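Local coordinates for DNA repair protein RAD7 (Saccharomyces cerevisiae, PDB 5ZB2) that takes part in global genome nucleotide excision repair, which removes damage from nontranscribing DNA, as a component of a complex with RAD16 and ABF1, at residues Ser326-Ser331 with Tyr350-Phe355; Leu76-Phe81 with Leu102-Leu107; Pro346-Leu351 with Pro372-Ile377. All coordinates share one frame; numbering follows the deposited sequence.

Interaction 1: Ser326-Ser331 with Tyr350-Phe355; sequences SLNLNS and YLDLGF
Asp352 and Asn330 meet through one carboxylate oxygen: Asn330 ND2 donates to Asp352 OD1 over 3.2 Å. The amide arrives on the syn side, 28° out of the carboxylate plane, with the two flat groups almost perpendicular. The same OD1 accepts the backbone N of Gly354 at 3.0 Å, closing an Asx turn, so two N-H groups grip it and limit rotation of a buried acid. Asp352 OD2 lies beside the amide of Asn328 and takes a water proton at 2.7 Å. Asn328 OD1 forms its own Asx turn with the backbone N of Asn330. Such rung-by-rung repetition is characteristic of a leucine-rich repeat solenoid: Asn328 and Asp352 occupy matching places at the ends of parallel strands 326-328 and 350-352. Beyond them the backbone pairing goes on, Leu329 N to Asp352 O (2.9 Å) and Ser331 N to Gly354 O (2.8 Å). Ser331 OG donates to Asn330 OD1 at 2.6 Å, which steadies the amide at its other end. On the face opposite Asn328 and Asp352, Leu327 runs alongside Leu351, and Leu351 CD1 touches Leu327 CB at 3.9 Å; Leu343 packs against both.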
loop_
_atom_site.group_PDB
_atom_site.type_symbol
_atom_site.label_atom_id
_atom_site.label_comp_id
_atom_site.label_asym_id
_atom_site.label_seq_id
_atom_site.Cartn_x
_atom_site.Cartn_y
_atom_site.Cartn_z
ATOM N N SER A 326 -13.057 37.276 -16.635
ATOM C CA SER A 326 -14.367 36.683 -16.409
ATOM C C SER A 326 -15.125 37.536 -15.403
ATOM O O SER A 326 -14.544 38.028 -14.431
ATOM C CB SER A 326 -14.265 35.234 -15.909
ATOM O OG SER A 326 -13.617 35.161 -14.657
ATOM N N LEU A 327 -16.423 37.707 -15.646
ATOM C CA LEU A 327 -17.277 38.548 -14.819
ATOM C C LEU A 327 -18.618 37.857 -14.649
ATOM O O LEU A 327 -19.211 37.403 -15.632
ATOM C CB LEU A 327 -17.465 39.931 -15.452
ATOM C CG LEU A 327 -18.309 40.943 -14.674
ATOM C CD1 LEU A 327 -17.597 41.386 -13.405
ATOM C CD2 LEU A 327 -18.633 42.139 -15.552
ATOM N N ASN A 328 -19.098 37.783 -13.410
ATOM C CA ASN A 328 -20.330 37.072 -13.080
ATOM C C ASN A 328 -21.319 38.055 -12.465
ATOM O O ASN A 328 -21.127 38.506 -11.331
ATOM C CB ASN A 328 -20.045 35.913 -12.126
ATOM C CG ASN A 328 -21.276 35.076 -11.829
ATOM O OD1 ASN A 328 -22.413 35.534 -11.974
ATOM N ND2 ASN A 328 -21.052 33.841 -11.399
ATOM N N LEU A 329 -22.380 38.373 -13.210
ATOM C CA LEU A 329 -23.447 39.255 -12.753
ATOM C C LEU A 329 -24.748 38.499 -12.511
ATOM O O LEU A 329 -25.826 39.106 -12.488
ATOM C CB LEU A 329 -23.672 40.374 -13.771
ATOM C CG LEU A 329 -22.432 41.184 -14.166
ATOM C CD1 LEU A 329 -22.764 42.105 -15.324
ATOM C CD2 LEU A 329 -21.882 41.986 -12.985
ATOM N N ASN A 330 -24.662 37.188 -12.310
ATOM C CA ASN A 330 -25.841 36.335 -12.249
ATOM C C ASN A 330 -26.817 36.807 -11.181
ATOM O O ASN A 330 -26.441 37.023 -10.026
ATOM C CB ASN A 330 -25.408 34.896 -11.968
ATOM C CG ASN A 330 -26.560 33.914 -12.014
ATOM O OD1 ASN A 330 -27.454 33.936 -11.168
ATOM N ND2 ASN A 330 -26.528 33.028 -12.996
ATOM N N SER A 331 -28.077 36.968 -11.584
ATOM C CA SER A 331 -29.215 37.306 -10.729
ATOM C C SER A 331 -29.229 38.767 -10.300
ATOM O O SER A 331 -29.989 39.112 -9.383
ATOM C CB SER A 331 -29.274 36.430 -9.471
ATOM O OG SER A 331 -29.314 35.057 -9.801
ATOM N N TYR A 350 -15.353 35.505 -20.547
ATOM C CA TYR A 350 -16.527 34.832 -20.007
ATOM C C TYR A 350 -17.393 35.832 -19.254
ATOM O O TYR A 350 -16.883 36.645 -18.478
ATOM C CB TYR A 350 -16.129 33.682 -19.067
ATOM C CG TYR A 350 -17.313 33.003 -18.414
ATOM C CD1 TYR A 350 -18.014 31.997 -19.071
ATOM C CD2 TYR A 350 -17.734 33.370 -17.143
ATOM C CE1 TYR A 350 -19.101 31.377 -18.480
ATOM C CE2 TYR A 350 -18.821 32.756 -16.543
ATOM C CZ TYR A 350 -19.499 31.760 -17.216
ATOM O OH TYR A 350 -20.580 31.145 -16.624
ATOM N N LEU A 351 -18.704 35.756 -19.472
ATOM C CA LEU A 351 -19.645 36.674 -18.837
ATOM C C LEU A 351 -20.908 35.910 -18.471
ATOM O O LEU A 351 -21.587 35.372 -19.350
ATOM C CB LEU A 351 -19.971 37.852 -19.761
ATOM C CG LEU A 351 -20.928 38.919 -19.219
ATOM C CD1 LEU A 351 -20.356 39.613 -17.986
ATOM C CD2 LEU A 351 -21.257 39.934 -20.302
ATOM N N ASP A 352 -21.223 35.869 -17.178
ATOM C CA ASP A 352 -22.395 35.165 -16.668
ATOM C C ASP A 352 -23.502 36.188 -16.434
ATOM O O ASP A 352 -23.423 36.995 -15.500
ATOM C CB ASP A 352 -22.056 34.412 -15.382
ATOM C CG ASP A 352 -23.212 33.565 -14.867
ATOM O OD1 ASP A 352 -24.366 33.776 -15.298
ATOM O OD2 ASP A 352 -22.962 32.690 -14.014
ATOM N N LEU A 353 -24.532 36.155 -17.282
ATOM C CA LEU A 353 -25.681 37.044 -17.153
ATOM C C LEU A 353 -26.959 36.281 -16.833
ATOM O O LEU A 353 -28.059 36.772 -17.112
ATOM C CB LEU A 353 -25.866 37.866 -18.428
ATOM C CG LEU A 353 -24.683 38.742 -18.838
ATOM C CD1 LEU A 353 -24.983 39.455 -20.142
ATOM C CD2 LEU A 353 -24.331 39.752 -17.747
ATOM N N GLY A 354 -26.837 35.095 -16.245
ATOM C CA GLY A 354 -27.996 34.299 -15.904
ATOM C C GLY A 354 -28.945 35.016 -14.969
ATOM O O GLY A 354 -28.532 35.538 -13.929
ATOM N N PHE A 355 -30.225 35.041 -15.337
ATOM C CA PHE A 355 -31.271 35.673 -14.536
ATOM C C PHE A 355 -31.078 37.184 -14.429
ATOM O O PHE A 355 -31.531 37.807 -13.467
ATOM C CB PHE A 355 -31.356 35.051 -13.138
ATOM C CG PHE A 355 -31.763 33.607 -13.143
ATOM C CD1 PHE A 355 -33.101 33.254 -13.243
ATOM C CD2 PHE A 355 -30.814 32.603 -13.045
ATOM C CE1 PHE A 355 -33.484 31.924 -13.250
ATOM C CE2 PHE A 355 -31.190 31.272 -13.049
ATOM C CZ PHE A 355 -32.527 30.933 -13.152
HETATM O O HOH W 1 -23.592 31.599 -11.576
#

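Interaction 2: Leu76-Phe81 with Leu102-Leu107; sequences LKRLTF and LTELSL
Lys77 O is the most heavily shared acceptor between 76-81 and 102-107: Thr103 N donates to Lys77 O at 2.9 Å. Glu104 N donates to Lys77 O as well, at 3.2 Å. The Thr103 N-H lies in the carbonyl plane, on a lone pair, while Glu104 N is tilted 19° from it; the two successive N-H groups converge on one oxygen at the entry to the strands. From there a parallel ladder runs on: Leu79 N to Glu104 O, Ser106 N to Leu79 O, and Phe81 N to Ser106 O, the last at 2.9 Å.

Arg78 and Glu104 stand side by side on the face they share with Thr80 and Ser106. The arginine chain bends at chi3 (-61°) and carries its guanidinium away from the carboxylate, so Glu104 OE1 meets Arg78 CD at 3.3 Å and stays 4.6 Å from Arg78 NE, beyond a salt bridge; any attraction is probably weak. Ser106 sets its CB against Thr80, and its hydroxyl is bonded to Gln108.

The face of Leu79 and Leu105 is apolar. These two point the same way, with Leu79 CD2 4.0 Å from Leu105 CD1, and Leu79 CB also receives CD2 of Leu102. Leu107 CD2 lies near Phe81 CD2, while Leu79 CG sits over one face of the Phe81 ring, offset toward its rim. Helix 89-98 closes over this layer through Leu95, on Leu79, and Tyr92, on Leu107.

Strand 78-81 is the outermost at this end of the chain's strand array. Asn51 of helix 50-59 bonds both Thr80 N and Arg78 O. Parallel strands stacked one per repeat, with leucines turned into the layer between strands and helices, are characteristic of a leucine-rich repeat solenoid; helix 50-59 lies where an N-terminal cap would be expected.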
loop_
_atom_site.group_PDB
_atom_site.type_symbol
_atom_site.label_atom_id
_atom_site.label_comp_id
_atom_site.label_asym_id
_atom_site.label_seq_id
_atom_site.Cartn_x
_atom_site.Cartn_y
_atom_site.Cartn_z
ATOM N N LEU A 76 7.839 17.710 -11.894
ATOM C CA LEU A 76 6.764 18.680 -11.740
ATOM C C LEU A 76 6.701 19.178 -10.300
ATOM O O LEU A 76 6.943 18.427 -9.351
ATOM C CB LEU A 76 5.433 18.046 -12.148
ATOM C CG LEU A 76 4.196 18.943 -12.199
ATOM C CD1 LEU A 76 4.362 20.060 -13.216
ATOM C CD2 LEU A 76 2.966 18.111 -12.523
ATOM N N LYS A 77 6.377 20.460 -10.139
ATOM C CA LYS A 77 6.316 21.094 -8.825
ATOM C C LYS A 77 4.900 21.403 -8.369
ATOM O O LYS A 77 4.605 21.294 -7.179
ATOM C CB LYS A 77 7.139 22.387 -8.831
ATOM C CG LYS A 77 8.636 22.158 -9.002
ATOM C CD LYS A 77 9.323 23.341 -9.665
ATOM C CE LYS A 77 9.278 24.589 -8.799
ATOM N NZ LYS A 77 10.092 24.442 -7.560
ATOM N N ARG A 78 4.016 21.784 -9.287
ATOM C CA ARG A 78 2.635 22.122 -8.968
ATOM C C ARG A 78 1.716 21.174 -9.726
ATOM O O ARG A 78 1.705 21.171 -10.960
ATOM C CB ARG A 78 2.332 23.576 -9.330
ATOM C CG ARG A 78 3.255 24.583 -8.651
ATOM C CD ARG A 78 2.954 26.007 -9.092
ATOM N NE ARG A 78 3.138 26.188 -10.530
ATOM C CZ ARG A 78 2.867 27.312 -11.187
ATOM N NH1 ARG A 78 2.395 28.370 -10.540
ATOM N NH2 ARG A 78 3.069 27.379 -12.496
ATOM N N LEU A 79 0.953 20.375 -8.985
ATOM C CA LEU A 79 0.046 19.391 -9.562
ATOM C C LEU A 79 -1.364 19.631 -9.043
ATOM O O LEU A 79 -1.562 19.832 -7.839
ATOM C CB LEU A 79 0.496 17.963 -9.226
ATOM C CG LEU A 79 -0.420 16.840 -9.720
ATOM C CD1 LEU A 79 -0.505 16.830 -11.242
ATOM C CD2 LEU A 79 0.060 15.492 -9.196
ATOM N N THR A 80 -2.336 19.596 -9.954
ATOM C CA THR A 80 -3.749 19.726 -9.625
ATOM C C THR A 80 -4.498 18.534 -10.202
ATOM O O THR A 80 -4.361 18.229 -11.390
ATOM C CB THR A 80 -4.336 21.034 -10.183
ATOM O OG1 THR A 80 -3.697 22.151 -9.558
ATOM C CG2 THR A 80 -5.842 21.118 -9.940
ATOM N N PHE A 81 -5.279 17.860 -9.353
ATOM C CA PHE A 81 -6.184 16.785 -9.763
ATOM C C PHE A 81 -7.605 17.252 -9.474
ATOM O O PHE A 81 -7.973 17.439 -8.309
ATOM C CB PHE A 81 -5.890 15.480 -9.014
ATOM C CG PHE A 81 -4.697 14.708 -9.529
ATOM C CD1 PHE A 81 -4.133 14.976 -10.767
ATOM C CD2 PHE A 81 -4.159 13.682 -8.764
ATOM C CE1 PHE A 81 -3.048 14.243 -11.223
ATOM C CE2 PHE A 81 -3.078 12.950 -9.216
ATOM C CZ PHE A 81 -2.521 13.231 -10.446
ATOM N N LEU A 102 7.402 17.991 -5.417
ATOM C CA LEU A 102 6.165 18.754 -5.331
ATOM C C LEU A 102 6.246 19.820 -4.245
ATOM O O LEU A 102 6.738 19.576 -3.139
ATOM C CB LEU A 102 4.980 17.826 -5.054
ATOM C CG LEU A 102 4.488 16.961 -6.217
ATOM C CD1 LEU A 102 3.426 15.983 -5.737
ATOM C CD2 LEU A 102 3.942 17.818 -7.350
ATOM N N THR A 103 5.763 21.010 -4.577
ATOM C CA THR A 103 5.595 22.096 -3.622
ATOM C C THR A 103 4.144 22.511 -3.447
ATOM O O THR A 103 3.785 23.018 -2.382
ATOM C CB THR A 103 6.403 23.327 -4.059
ATOM O OG1 THR A 103 5.896 23.817 -5.309
ATOM C CG2 THR A 103 7.869 22.972 -4.218
ATOM N N GLU A 104 3.307 22.303 -4.458
ATOM C CA GLU A 104 1.895 22.650 -4.407
ATOM C C GLU A 104 1.094 21.473 -4.931
ATOM O O GLU A 104 1.390 20.951 -6.011
ATOM C CB GLU A 104 1.599 23.903 -5.234
ATOM C CG GLU A 104 2.517 25.073 -4.909
ATOM C CD GLU A 104 2.100 26.357 -5.594
ATOM O OE1 GLU A 104 1.143 26.325 -6.402
ATOM O OE2 GLU A 104 2.731 27.398 -5.319
ATOM N N LEU A 105 0.086 21.056 -4.168
ATOM C CA LEU A 105 -0.732 19.908 -4.532
ATOM C C LEU A 105 -2.189 20.220 -4.233
ATOM O O LEU A 105 -2.520 20.672 -3.133
ATOM C CB LEU A 105 -0.292 18.650 -3.773
ATOM C CG LEU A 105 -1.048 17.361 -4.106
ATOM C CD1 LEU A 105 -0.818 16.947 -5.552
ATOM C CD2 LEU A 105 -0.618 16.258 -3.161
ATOM N N SER A 106 -3.050 19.982 -5.217
ATOM C CA SER A 106 -4.485 20.171 -5.066
ATOM C C SER A 106 -5.176 18.855 -5.381
ATOM O O SER A 106 -5.065 18.349 -6.504
ATOM C CB SER A 106 -4.993 21.284 -5.982
ATOM O OG SER A 106 -6.400 21.409 -5.877
ATOM N N LEU A 107 -5.888 18.311 -4.395
ATOM C CA LEU A 107 -6.609 17.043 -4.519
ATOM C C LEU A 107 -8.094 17.336 -4.331
ATOM O O LEU A 107 -8.568 17.487 -3.199
ATOM C CB LEU A 107 -6.105 16.024 -3.494
ATOM C CG LEU A 107 -4.604 15.725 -3.525
ATOM C CD1 LEU A 107 -4.198 14.754 -2.415
ATOM C CD2 LEU A 107 -4.192 15.177 -4.884
#

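Interaction 3: Pro346-Leu351 with Pro372-Ile377; sequences PNLTYL and PNLTVI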
loop_
_atom_site.group_PDB
_atom_site.type_symbol
_atom_site.label_atom_id
_atom_site.label_comp_id
_atom_site.label_asym_id
_atom_site.label_seq_id
_atom_site.Cartn_x
_atom_site.Cartn_y
_atom_site.Cartn_z
ATOM N N PRO A 346 -11.190 44.742 -23.255
ATOM C CA PRO A 346 -10.404 44.077 -24.305
ATOM C C PRO A 346 -10.111 42.613 -24.020
ATOM O O PRO A 346 -9.954 41.833 -24.969
ATOM C CB PRO A 346 -9.113 44.907 -24.353
ATOM C CG PRO A 346 -9.001 45.510 -23.001
ATOM C CD PRO A 346 -10.406 45.767 -22.544
ATOM N N ASN A 347 -10.040 42.209 -22.752
ATOM C CA ASN A 347 -9.606 40.865 -22.389
ATOM C C ASN A 347 -10.716 40.003 -21.799
ATOM O O ASN A 347 -10.450 38.863 -21.407
ATOM C CB ASN A 347 -8.440 40.948 -21.398
ATOM C CG ASN A 347 -7.294 41.788 -21.919
ATOM O OD1 ASN A 347 -6.782 41.549 -23.014
ATOM N ND2 ASN A 347 -6.893 42.790 -21.144
ATOM N N LEU A 348 -11.946 40.503 -21.730
ATOM C CA LEU A 348 -13.035 39.717 -21.169
ATOM C C LEU A 348 -13.368 38.552 -22.093
ATOM O O LEU A 348 -13.547 38.734 -23.301
ATOM C CB LEU A 348 -14.262 40.602 -20.951
ATOM C CG LEU A 348 -15.477 39.954 -20.289
ATOM C CD1 LEU A 348 -15.134 39.462 -18.892
ATOM C CD2 LEU A 348 -16.632 40.942 -20.238
ATOM N N THR A 349 -13.440 37.346 -21.523
ATOM C CA THR A 349 -13.740 36.141 -22.289
ATOM C C THR A 349 -14.995 35.417 -21.829
ATOM O O THR A 349 -15.646 34.769 -22.654
ATOM C CB THR A 349 -12.565 35.152 -22.225
ATOM O OG1 THR A 349 -12.461 34.611 -20.902
ATOM C CG2 THR A 349 -11.259 35.840 -22.596
ATOM N N TYR A 350 -15.353 35.505 -20.547
ATOM C CA TYR A 350 -16.527 34.832 -20.007
ATOM C C TYR A 350 -17.393 35.832 -19.254
ATOM O O TYR A 350 -16.883 36.645 -18.478
ATOM C CB TYR A 350 -16.129 33.682 -19.067
ATOM C CG TYR A 350 -17.313 33.003 -18.414
ATOM C CD1 TYR A 350 -18.014 31.997 -19.071
ATOM C CD2 TYR A 350 -17.734 33.370 -17.143
ATOM C CE1 TYR A 350 -19.101 31.377 -18.480
ATOM C CE2 TYR A 350 -18.821 32.756 -16.543
ATOM C CZ TYR A 350 -19.499 31.760 -17.216
ATOM O OH TYR A 350 -20.580 31.145 -16.624
ATOM N N LEU A 351 -18.704 35.756 -19.472
ATOM C CA LEU A 351 -19.645 36.674 -18.837
ATOM C C LEU A 351 -20.908 35.910 -18.471
ATOM O O LEU A 351 -21.587 35.372 -19.350
ATOM C CB LEU A 351 -19.971 37.852 -19.761
ATOM C CG LEU A 351 -20.928 38.919 -19.219
ATOM C CD1 LEU A 351 -20.356 39.613 -17.986
ATOM C CD2 LEU A 351 -21.257 39.934 -20.302
ATOM N N PRO A 372 -13.951 42.232 -27.857
ATOM C CA PRO A 372 -13.427 41.404 -28.956
ATOM C C PRO A 372 -13.093 39.978 -28.554
ATOM O O PRO A 372 -13.167 39.077 -29.399
ATOM C CB PRO A 372 -12.173 42.172 -29.399
ATOM C CG PRO A 372 -11.752 42.931 -28.192
ATOM C CD PRO A 372 -13.022 43.317 -27.494
ATOM N N ASN A 373 -12.726 39.740 -27.297
ATOM C CA ASN A 373 -12.326 38.414 -26.849
ATOM C C ASN A 373 -13.424 37.679 -26.094
ATOM O O ASN A 373 -13.177 36.579 -25.590
ATOM C CB ASN A 373 -11.075 38.515 -25.971
ATOM C CG ASN A 373 -9.833 38.864 -26.767
ATOM O OD1 ASN A 373 -9.681 38.445 -27.914
ATOM N ND2 ASN A 373 -8.939 39.637 -26.162
ATOM N N LEU A 374 -14.623 38.248 -26.001
ATOM C CA LEU A 374 -15.723 37.570 -25.328
ATOM C C LEU A 374 -16.165 36.369 -26.159
ATOM O O LEU A 374 -16.489 36.512 -27.341
ATOM C CB LEU A 374 -16.883 38.537 -25.110
ATOM C CG LEU A 374 -18.067 38.034 -24.279
ATOM C CD1 LEU A 374 -17.623 37.553 -22.906
ATOM C CD2 LEU A 374 -19.106 39.132 -24.137
ATOM N N THR A 375 -16.174 35.187 -25.542
ATOM C CA THR A 375 -16.492 33.950 -26.245
ATOM C C THR A 375 -17.724 33.231 -25.712
ATOM O O THR A 375 -18.362 32.499 -26.472
ATOM C CB THR A 375 -15.302 32.979 -26.186
ATOM O OG1 THR A 375 -15.118 32.522 -24.842
ATOM C CG2 THR A 375 -14.026 33.664 -26.660
ATOM N N VAL A 376 -18.078 33.411 -24.441
ATOM C CA VAL A 376 -19.221 32.731 -23.843
ATOM C C VAL A 376 -20.029 33.731 -23.030
ATOM O O VAL A 376 -19.470 34.519 -22.258
ATOM C CB VAL A 376 -18.778 31.545 -22.958
ATOM C CG1 VAL A 376 -19.994 30.845 -22.347
ATOM C CG2 VAL A 376 -17.939 30.561 -23.764
ATOM N N ILE A 377 -21.348 33.689 -23.200
ATOM C CA ILE A 377 -22.281 34.498 -22.423
ATOM C C ILE A 377 -23.410 33.585 -21.971
ATOM O O ILE A 377 -24.133 33.028 -22.806
ATOM C CB ILE A 377 -22.843 35.683 -23.229
ATOM C CG1 ILE A 377 -21.715 36.595 -23.720
ATOM C CG2 ILE A 377 -23.843 36.476 -22.383
ATOM C CD1 ILE A 377 -22.192 37.667 -24.689
#
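Thr349 O and Val376 O carry the backbone link between 346-351 and 372-377. The two chains run parallel, and bridges pair Tyr350 with Val376 and Leu351 with Ile377 where the strands start. Leu351 N donates to Val376 O at 3.1 Å. Before the strands, Thr349 O receives the backbone N of Thr375 at 3.0 Å, nearly straight in N-H geometry (171°), and more weakly that of Val376. The segments are equivalent turns into successive strands of the leucine-rich repeat solenoid, and Pro-Asn-Leu-Thr occurs in both.

Thr375 also brings its hydroxyl to the same oxygen. With OG1 lying between the backbone N and the carbonyl carbon (chi1 68°), it reaches Thr349 O at 3.2 Å, from the face of the carbonyl plane opposite to Thr375 N. An alanine in place of Thr375 would probably leave Thr349 O without its donor on that face, leaving it to the backbone N-H groups of Thr375 and Val376. The hydroxyl of Thr349 behaves alike one rung earlier, bonding to Arg325 O.

Leu374 carries much of the apolar contact. Its CD1 reaches 3.4 Å from Thr349 O, and touches Leu351 CB at 3.9 Å and Leu348 CG at 4.1 Å; Leu348 and Leu374 point the same way. On the face of Tyr350 and Val376 these two side chains are set obliquely, Val376 CB and CG1 resting against Tyr350 CD1, with CG1 also near CE1. Asn373 ND2 comes within 2.7 Å of Pro346 O, but the bent N-H (118°) makes this a weak bond.

Helix 361-370 lies against the buried side through Leu367 and Ile364. The chemistry thus divides by position: threonine hydroxyls and backbone amides together satisfy carbonyls at the turns, while leucines and Ile377 fill the layer behind.

Interactions 1 and 3 are consecutive steps of one stack: strand 350-352 pairs with 326-328 on one side and with 376-378 on the other. Their centres lie 11 Å apart, and they also touch directly, Leu348 CD1 lying 3.8 Å from Ser326 N and Leu353 CD1 3.9 Å from Ile377 CG2. Interaction 2 belongs to the first rungs of the leucine-rich repeat array of this C-terminal part of RAD7. The centres of interactions 1 and 2 are 30 Å apart, their nearest atoms about 17 Å. The centres of interactions 2 and 3 are 29 Å apart, their nearest atoms about 19 Å. A long bound polyether lies about 11 Å from the side chain of Phe81, near this N-terminal end of the array.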